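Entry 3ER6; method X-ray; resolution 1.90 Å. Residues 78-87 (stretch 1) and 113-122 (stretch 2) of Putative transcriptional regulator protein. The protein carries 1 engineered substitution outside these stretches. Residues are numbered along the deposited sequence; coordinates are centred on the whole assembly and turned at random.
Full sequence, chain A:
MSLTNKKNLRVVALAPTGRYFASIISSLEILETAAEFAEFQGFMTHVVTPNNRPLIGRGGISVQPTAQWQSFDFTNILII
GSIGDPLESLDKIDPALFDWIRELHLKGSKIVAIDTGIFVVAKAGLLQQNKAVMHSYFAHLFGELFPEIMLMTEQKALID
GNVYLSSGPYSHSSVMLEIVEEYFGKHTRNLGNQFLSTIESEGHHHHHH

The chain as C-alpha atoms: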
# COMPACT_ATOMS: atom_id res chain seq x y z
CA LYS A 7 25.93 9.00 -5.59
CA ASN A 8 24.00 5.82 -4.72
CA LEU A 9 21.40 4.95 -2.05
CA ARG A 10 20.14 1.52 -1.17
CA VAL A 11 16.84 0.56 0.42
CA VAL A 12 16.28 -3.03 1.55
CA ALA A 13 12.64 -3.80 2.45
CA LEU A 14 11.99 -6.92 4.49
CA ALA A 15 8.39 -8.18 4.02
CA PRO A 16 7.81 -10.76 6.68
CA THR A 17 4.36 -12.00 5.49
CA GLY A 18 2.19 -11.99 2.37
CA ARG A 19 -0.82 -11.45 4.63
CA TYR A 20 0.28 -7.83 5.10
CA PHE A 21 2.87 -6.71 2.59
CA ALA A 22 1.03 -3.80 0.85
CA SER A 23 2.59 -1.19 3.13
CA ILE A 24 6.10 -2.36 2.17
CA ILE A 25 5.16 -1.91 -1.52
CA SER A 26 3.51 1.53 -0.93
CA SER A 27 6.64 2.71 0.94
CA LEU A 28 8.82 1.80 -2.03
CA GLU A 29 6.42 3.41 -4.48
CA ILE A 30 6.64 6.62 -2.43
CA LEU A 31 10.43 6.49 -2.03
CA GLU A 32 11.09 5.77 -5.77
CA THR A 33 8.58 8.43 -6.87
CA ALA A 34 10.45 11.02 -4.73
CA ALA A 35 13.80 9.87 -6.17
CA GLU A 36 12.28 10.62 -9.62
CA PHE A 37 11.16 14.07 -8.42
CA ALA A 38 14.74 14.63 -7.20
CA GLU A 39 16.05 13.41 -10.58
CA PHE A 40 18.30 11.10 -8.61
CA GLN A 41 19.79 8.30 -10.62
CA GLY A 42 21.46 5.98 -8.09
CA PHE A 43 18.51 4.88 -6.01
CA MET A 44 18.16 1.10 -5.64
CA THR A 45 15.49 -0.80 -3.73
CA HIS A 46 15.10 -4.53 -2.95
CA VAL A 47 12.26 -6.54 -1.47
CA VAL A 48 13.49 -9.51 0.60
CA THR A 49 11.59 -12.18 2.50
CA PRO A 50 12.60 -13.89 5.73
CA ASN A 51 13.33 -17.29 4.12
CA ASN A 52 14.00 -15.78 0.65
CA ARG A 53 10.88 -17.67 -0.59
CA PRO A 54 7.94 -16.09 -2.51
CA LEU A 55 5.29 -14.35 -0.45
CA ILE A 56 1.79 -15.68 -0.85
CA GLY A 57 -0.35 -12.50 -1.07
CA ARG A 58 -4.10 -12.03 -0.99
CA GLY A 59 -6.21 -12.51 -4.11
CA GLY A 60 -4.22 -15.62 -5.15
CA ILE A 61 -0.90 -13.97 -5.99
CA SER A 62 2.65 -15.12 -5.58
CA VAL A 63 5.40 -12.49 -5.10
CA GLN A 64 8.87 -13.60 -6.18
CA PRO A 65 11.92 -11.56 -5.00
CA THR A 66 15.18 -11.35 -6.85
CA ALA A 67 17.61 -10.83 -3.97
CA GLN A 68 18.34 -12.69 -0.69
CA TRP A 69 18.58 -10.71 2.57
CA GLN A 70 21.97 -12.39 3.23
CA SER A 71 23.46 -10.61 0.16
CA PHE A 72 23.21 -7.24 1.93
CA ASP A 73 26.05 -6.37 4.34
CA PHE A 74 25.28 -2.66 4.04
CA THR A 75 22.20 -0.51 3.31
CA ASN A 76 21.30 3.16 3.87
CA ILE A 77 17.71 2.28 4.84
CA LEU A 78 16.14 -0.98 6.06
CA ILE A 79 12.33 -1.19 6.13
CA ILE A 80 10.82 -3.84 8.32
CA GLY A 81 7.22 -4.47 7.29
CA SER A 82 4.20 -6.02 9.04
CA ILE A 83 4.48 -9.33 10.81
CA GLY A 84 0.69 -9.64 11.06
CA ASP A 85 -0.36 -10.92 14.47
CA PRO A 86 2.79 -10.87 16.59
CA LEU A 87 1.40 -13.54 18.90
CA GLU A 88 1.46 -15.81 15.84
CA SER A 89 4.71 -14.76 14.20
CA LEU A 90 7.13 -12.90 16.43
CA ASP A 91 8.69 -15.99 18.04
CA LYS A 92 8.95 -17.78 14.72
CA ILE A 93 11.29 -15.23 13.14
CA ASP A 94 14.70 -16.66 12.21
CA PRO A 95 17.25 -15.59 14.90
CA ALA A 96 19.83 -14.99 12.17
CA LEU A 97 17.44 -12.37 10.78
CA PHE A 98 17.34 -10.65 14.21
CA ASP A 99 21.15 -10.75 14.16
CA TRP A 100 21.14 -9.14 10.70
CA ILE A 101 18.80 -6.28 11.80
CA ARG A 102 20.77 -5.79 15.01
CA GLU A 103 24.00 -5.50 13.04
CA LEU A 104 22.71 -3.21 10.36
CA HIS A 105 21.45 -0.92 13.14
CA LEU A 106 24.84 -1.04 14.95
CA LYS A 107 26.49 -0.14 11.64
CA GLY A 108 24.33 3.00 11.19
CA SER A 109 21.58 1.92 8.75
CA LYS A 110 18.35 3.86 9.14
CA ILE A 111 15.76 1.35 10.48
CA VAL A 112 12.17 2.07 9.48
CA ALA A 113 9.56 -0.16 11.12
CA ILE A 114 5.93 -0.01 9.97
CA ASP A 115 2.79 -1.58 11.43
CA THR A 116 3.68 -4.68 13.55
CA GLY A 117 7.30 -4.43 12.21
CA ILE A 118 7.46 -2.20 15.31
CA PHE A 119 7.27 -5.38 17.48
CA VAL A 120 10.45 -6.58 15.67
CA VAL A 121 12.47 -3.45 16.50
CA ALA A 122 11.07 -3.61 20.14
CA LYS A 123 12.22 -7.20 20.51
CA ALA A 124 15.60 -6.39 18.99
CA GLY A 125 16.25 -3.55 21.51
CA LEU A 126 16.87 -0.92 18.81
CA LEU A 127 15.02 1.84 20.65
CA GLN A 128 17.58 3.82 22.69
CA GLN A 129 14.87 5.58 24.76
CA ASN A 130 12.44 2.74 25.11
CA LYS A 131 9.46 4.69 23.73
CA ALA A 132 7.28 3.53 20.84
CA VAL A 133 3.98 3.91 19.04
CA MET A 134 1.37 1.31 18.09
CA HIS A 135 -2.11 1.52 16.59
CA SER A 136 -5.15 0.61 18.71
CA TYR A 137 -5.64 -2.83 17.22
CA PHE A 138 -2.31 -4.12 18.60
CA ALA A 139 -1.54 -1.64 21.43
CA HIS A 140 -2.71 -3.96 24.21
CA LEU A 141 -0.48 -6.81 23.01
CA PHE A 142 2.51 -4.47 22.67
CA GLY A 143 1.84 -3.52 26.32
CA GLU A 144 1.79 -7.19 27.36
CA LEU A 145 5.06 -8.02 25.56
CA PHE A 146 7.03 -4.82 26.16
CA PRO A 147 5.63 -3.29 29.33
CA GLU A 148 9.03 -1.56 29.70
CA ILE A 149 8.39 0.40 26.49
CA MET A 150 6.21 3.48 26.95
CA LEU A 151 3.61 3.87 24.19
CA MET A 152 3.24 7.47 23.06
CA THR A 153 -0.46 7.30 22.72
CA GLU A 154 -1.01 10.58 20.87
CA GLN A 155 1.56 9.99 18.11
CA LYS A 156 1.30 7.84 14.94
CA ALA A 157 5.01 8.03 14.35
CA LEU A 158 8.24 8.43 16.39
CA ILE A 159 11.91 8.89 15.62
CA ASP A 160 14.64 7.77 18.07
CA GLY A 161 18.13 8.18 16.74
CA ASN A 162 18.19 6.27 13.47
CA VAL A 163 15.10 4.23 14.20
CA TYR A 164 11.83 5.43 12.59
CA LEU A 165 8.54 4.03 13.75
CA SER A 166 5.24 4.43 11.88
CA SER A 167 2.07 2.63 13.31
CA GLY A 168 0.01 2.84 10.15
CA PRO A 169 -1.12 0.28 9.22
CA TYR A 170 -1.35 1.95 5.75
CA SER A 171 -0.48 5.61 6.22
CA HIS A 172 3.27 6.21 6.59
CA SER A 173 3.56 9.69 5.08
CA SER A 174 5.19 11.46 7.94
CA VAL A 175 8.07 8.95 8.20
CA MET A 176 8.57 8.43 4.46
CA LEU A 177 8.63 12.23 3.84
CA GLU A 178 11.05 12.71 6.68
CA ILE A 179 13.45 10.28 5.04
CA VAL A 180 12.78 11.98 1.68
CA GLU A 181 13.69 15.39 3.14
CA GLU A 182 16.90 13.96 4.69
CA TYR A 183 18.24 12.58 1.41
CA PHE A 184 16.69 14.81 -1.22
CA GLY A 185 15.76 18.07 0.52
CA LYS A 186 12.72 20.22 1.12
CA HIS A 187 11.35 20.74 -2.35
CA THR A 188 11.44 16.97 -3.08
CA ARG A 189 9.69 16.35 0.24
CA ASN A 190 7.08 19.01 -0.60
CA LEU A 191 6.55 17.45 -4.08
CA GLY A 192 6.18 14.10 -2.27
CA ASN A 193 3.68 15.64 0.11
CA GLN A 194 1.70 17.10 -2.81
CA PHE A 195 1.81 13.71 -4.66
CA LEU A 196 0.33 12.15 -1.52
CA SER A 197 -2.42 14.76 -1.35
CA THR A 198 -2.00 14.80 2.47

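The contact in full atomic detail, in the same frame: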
# COMPACT_ATOMS: atom_id res chain seq x y z
N LEU A 78 16.80 0.32 5.99
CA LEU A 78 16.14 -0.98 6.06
C LEU A 78 14.70 -0.73 6.46
O LEU A 78 14.47 -0.09 7.48
CB LEU A 78 16.84 -1.94 7.06
CG LEU A 78 16.08 -3.26 7.39
CD1 LEU A 78 16.08 -4.29 6.23
CD2 LEU A 78 16.58 -3.97 8.69
N ILE A 79 13.73 -1.23 5.69
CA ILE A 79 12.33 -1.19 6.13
C ILE A 79 11.92 -2.58 6.62
O ILE A 79 12.17 -3.59 5.97
CB ILE A 79 11.38 -0.75 4.98
CG1 ILE A 79 11.91 0.54 4.39
CG2 ILE A 79 9.89 -0.61 5.48
CD1 ILE A 79 11.14 1.00 3.20
N ILE A 80 11.33 -2.61 7.81
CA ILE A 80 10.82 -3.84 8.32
C ILE A 80 9.32 -3.72 8.28
O ILE A 80 8.70 -2.90 9.01
CB ILE A 80 11.28 -4.08 9.76
CG1 ILE A 80 12.83 -4.10 9.84
CG2 ILE A 80 10.60 -5.30 10.36
CD1 ILE A 80 13.29 -4.05 11.33
N GLY A 81 8.71 -4.51 7.39
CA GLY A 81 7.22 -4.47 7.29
C GLY A 81 6.45 -5.22 8.37
O GLY A 81 7.02 -5.76 9.33
N SER A 82 5.12 -5.30 8.18
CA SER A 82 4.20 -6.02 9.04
C SER A 82 4.58 -7.48 9.29
O SER A 82 5.04 -8.20 8.39
CB SER A 82 2.78 -5.98 8.44
OG SER A 82 1.87 -6.49 9.39
N ILE A 83 4.35 -7.91 10.52
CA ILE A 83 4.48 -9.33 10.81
C ILE A 83 3.12 -9.96 11.04
O ILE A 83 3.04 -11.11 11.48
CB ILE A 83 5.49 -9.63 12.00
CG1 ILE A 83 5.07 -8.96 13.34
CG2 ILE A 83 6.93 -9.21 11.63
CD1 ILE A 83 5.90 -9.52 14.60
N GLY A 84 2.07 -9.21 10.74
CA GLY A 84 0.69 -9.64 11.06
C GLY A 84 0.49 -9.72 12.58
O GLY A 84 0.95 -8.85 13.30
N ASP A 85 -0.12 -10.78 13.06
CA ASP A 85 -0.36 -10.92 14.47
C ASP A 85 0.90 -11.41 15.15
O ASP A 85 1.34 -12.56 14.94
CB ASP A 85 -1.49 -11.91 14.73
CG ASP A 85 -1.80 -12.10 16.22
OD1 ASP A 85 -1.12 -11.56 17.14
OD2 ASP A 85 -2.75 -12.85 16.46
N PRO A 86 1.49 -10.54 15.98
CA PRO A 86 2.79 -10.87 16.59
C PRO A 86 2.72 -12.13 17.44
O PRO A 86 3.72 -12.83 17.61
CB PRO A 86 3.13 -9.63 17.42
CG PRO A 86 2.32 -8.49 16.75
CD PRO A 86 1.03 -9.17 16.27
N LEU A 87 1.54 -12.42 17.96
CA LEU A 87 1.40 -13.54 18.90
C LEU A 87 1.64 -14.79 18.07
O LEU A 87 2.19 -15.78 18.55
CB LEU A 87 -0.01 -13.53 19.47
CG LEU A 87 -0.14 -13.99 20.92
CD1 LEU A 87 0.94 -13.32 21.79
CD2 LEU A 87 -1.54 -13.73 21.43
N ALA A 113 10.41 0.96 10.75
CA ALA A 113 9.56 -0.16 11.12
C ALA A 113 8.14 0.34 11.01
O ALA A 113 7.81 1.40 11.57
CB ALA A 113 9.84 -0.63 12.59
N ILE A 114 7.30 -0.41 10.27
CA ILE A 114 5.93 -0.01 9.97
C ILE A 114 4.95 -1.07 10.44
O ILE A 114 5.27 -2.28 10.32
CB ILE A 114 5.78 0.31 8.39
CG1 ILE A 114 6.02 -0.93 7.53
CG2 ILE A 114 6.84 1.37 7.97
CD1 ILE A 114 5.79 -0.66 6.01
N ASP A 115 3.79 -0.65 11.02
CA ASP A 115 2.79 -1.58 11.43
C ASP A 115 3.46 -2.48 12.48
O ASP A 115 4.32 -2.00 13.24
CB ASP A 115 2.24 -2.39 10.23
CG ASP A 115 0.92 -3.17 10.55
OD1 ASP A 115 0.31 -3.03 11.64
OD2 ASP A 115 0.47 -3.93 9.69
N THR A 116 3.09 -3.75 12.53
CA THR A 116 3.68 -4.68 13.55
C THR A 116 5.21 -4.97 13.39
O THR A 116 5.82 -5.59 14.25
CB THR A 116 2.87 -5.98 13.72
OG1 THR A 116 2.78 -6.68 12.48
CG2 THR A 116 1.46 -5.66 14.22
N GLY A 117 5.81 -4.54 12.29
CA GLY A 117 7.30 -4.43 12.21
C GLY A 117 7.84 -3.71 13.44
O GLY A 117 9.02 -3.94 13.85
N ILE A 118 7.02 -2.86 14.05
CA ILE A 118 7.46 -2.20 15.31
C ILE A 118 7.78 -3.23 16.44
O ILE A 118 8.73 -3.03 17.22
CB ILE A 118 6.48 -1.06 15.77
CG1 ILE A 118 6.49 0.07 14.74
CG2 ILE A 118 6.91 -0.52 17.22
CD1 ILE A 118 5.27 0.94 14.77
N PHE A 119 7.04 -4.34 16.49
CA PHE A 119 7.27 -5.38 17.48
C PHE A 119 8.68 -5.98 17.25
O PHE A 119 9.34 -6.40 18.22
CB PHE A 119 6.22 -6.50 17.38
CG PHE A 119 4.89 -6.16 17.99
CD1 PHE A 119 4.06 -5.17 17.42
CD2 PHE A 119 4.44 -6.83 19.14
CE1 PHE A 119 2.83 -4.87 17.99
CE2 PHE A 119 3.21 -6.50 19.71
CZ PHE A 119 2.41 -5.54 19.13
N VAL A 120 9.11 -6.08 15.99
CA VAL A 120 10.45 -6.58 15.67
C VAL A 120 11.56 -5.66 16.22
O VAL A 120 12.52 -6.12 16.90
CB VAL A 120 10.65 -6.77 14.13
CG1 VAL A 120 12.04 -7.33 13.84
CG2 VAL A 120 9.55 -7.70 13.54
N VAL A 121 11.44 -4.36 15.96
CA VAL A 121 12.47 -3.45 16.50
C VAL A 121 12.39 -3.40 18.08
O VAL A 121 13.43 -3.30 18.73
CB VAL A 121 12.41 -2.01 15.89
CG1 VAL A 121 12.61 -2.07 14.39
CG2 VAL A 121 11.10 -1.36 16.21
N ALA A 122 11.19 -3.52 18.65
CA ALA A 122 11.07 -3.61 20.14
C ALA A 122 11.85 -4.79 20.66
O ALA A 122 12.74 -4.63 21.51
CB ALA A 122 9.60 -3.66 20.61

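The two stretches meet as the ends of neighbouring parallel strands, then continue against each other as a loop packed on a turn and helix. Ile80 pairs with Ala113, their CA atoms 4.8 Å apart, and the register is fixed by a nearly straight hydrogen bond from Ile114 N to Ile80 O (3.1 Å). Beyond this bridge the second stretch folds through a type II' turn from Ile114 to Gly117 and enters its helix, whose axis runs at 114° to strand 78-80.

Gly117 lets the backbones come close here. Its CA lies 3.2 Å from Gly81 O, and a CB at this position would point toward the first stretch and collide with both Ile80 O and Gly81 O; the bare glycine leaves the hollow that these carbonyls occupy.

Beside this close approach, Thr116 projects into the bend formed by Ser82, Ile83 and Gly84. Its OG1 accepts a hydrogen bond from Ile83 N (2.8 Å) and donates one to Gly84 O (3.0 Å), so one hydroxyl satisfies two backbone groups of the loop. Ser82 OG likewise works twice, donating to Asp115 OD2 (2.9 Å) and accepting from Gly84 N (3.0 Å), which ties the bend to itself as well as to the turn.

Apolar side chains fill the remaining space. Ile80 reaches the helix at two points, with CG2 4.0 Å from Val120 CB and CD1 3.7 Å from Val121 CG1. Ile83 straddles neighbouring helix residues: its CG2 lies 3.6 Å from Val120 CG2, while its CD1 lies 4.1 Å from Phe119 CB. Pro86 then covers one face of the Phe119 ring, its CG 3.5 Å from the ring centroid and almost on the ring normal, a CH-pi contact in which the puckered proline ring sets its CG over the flat aromatic face.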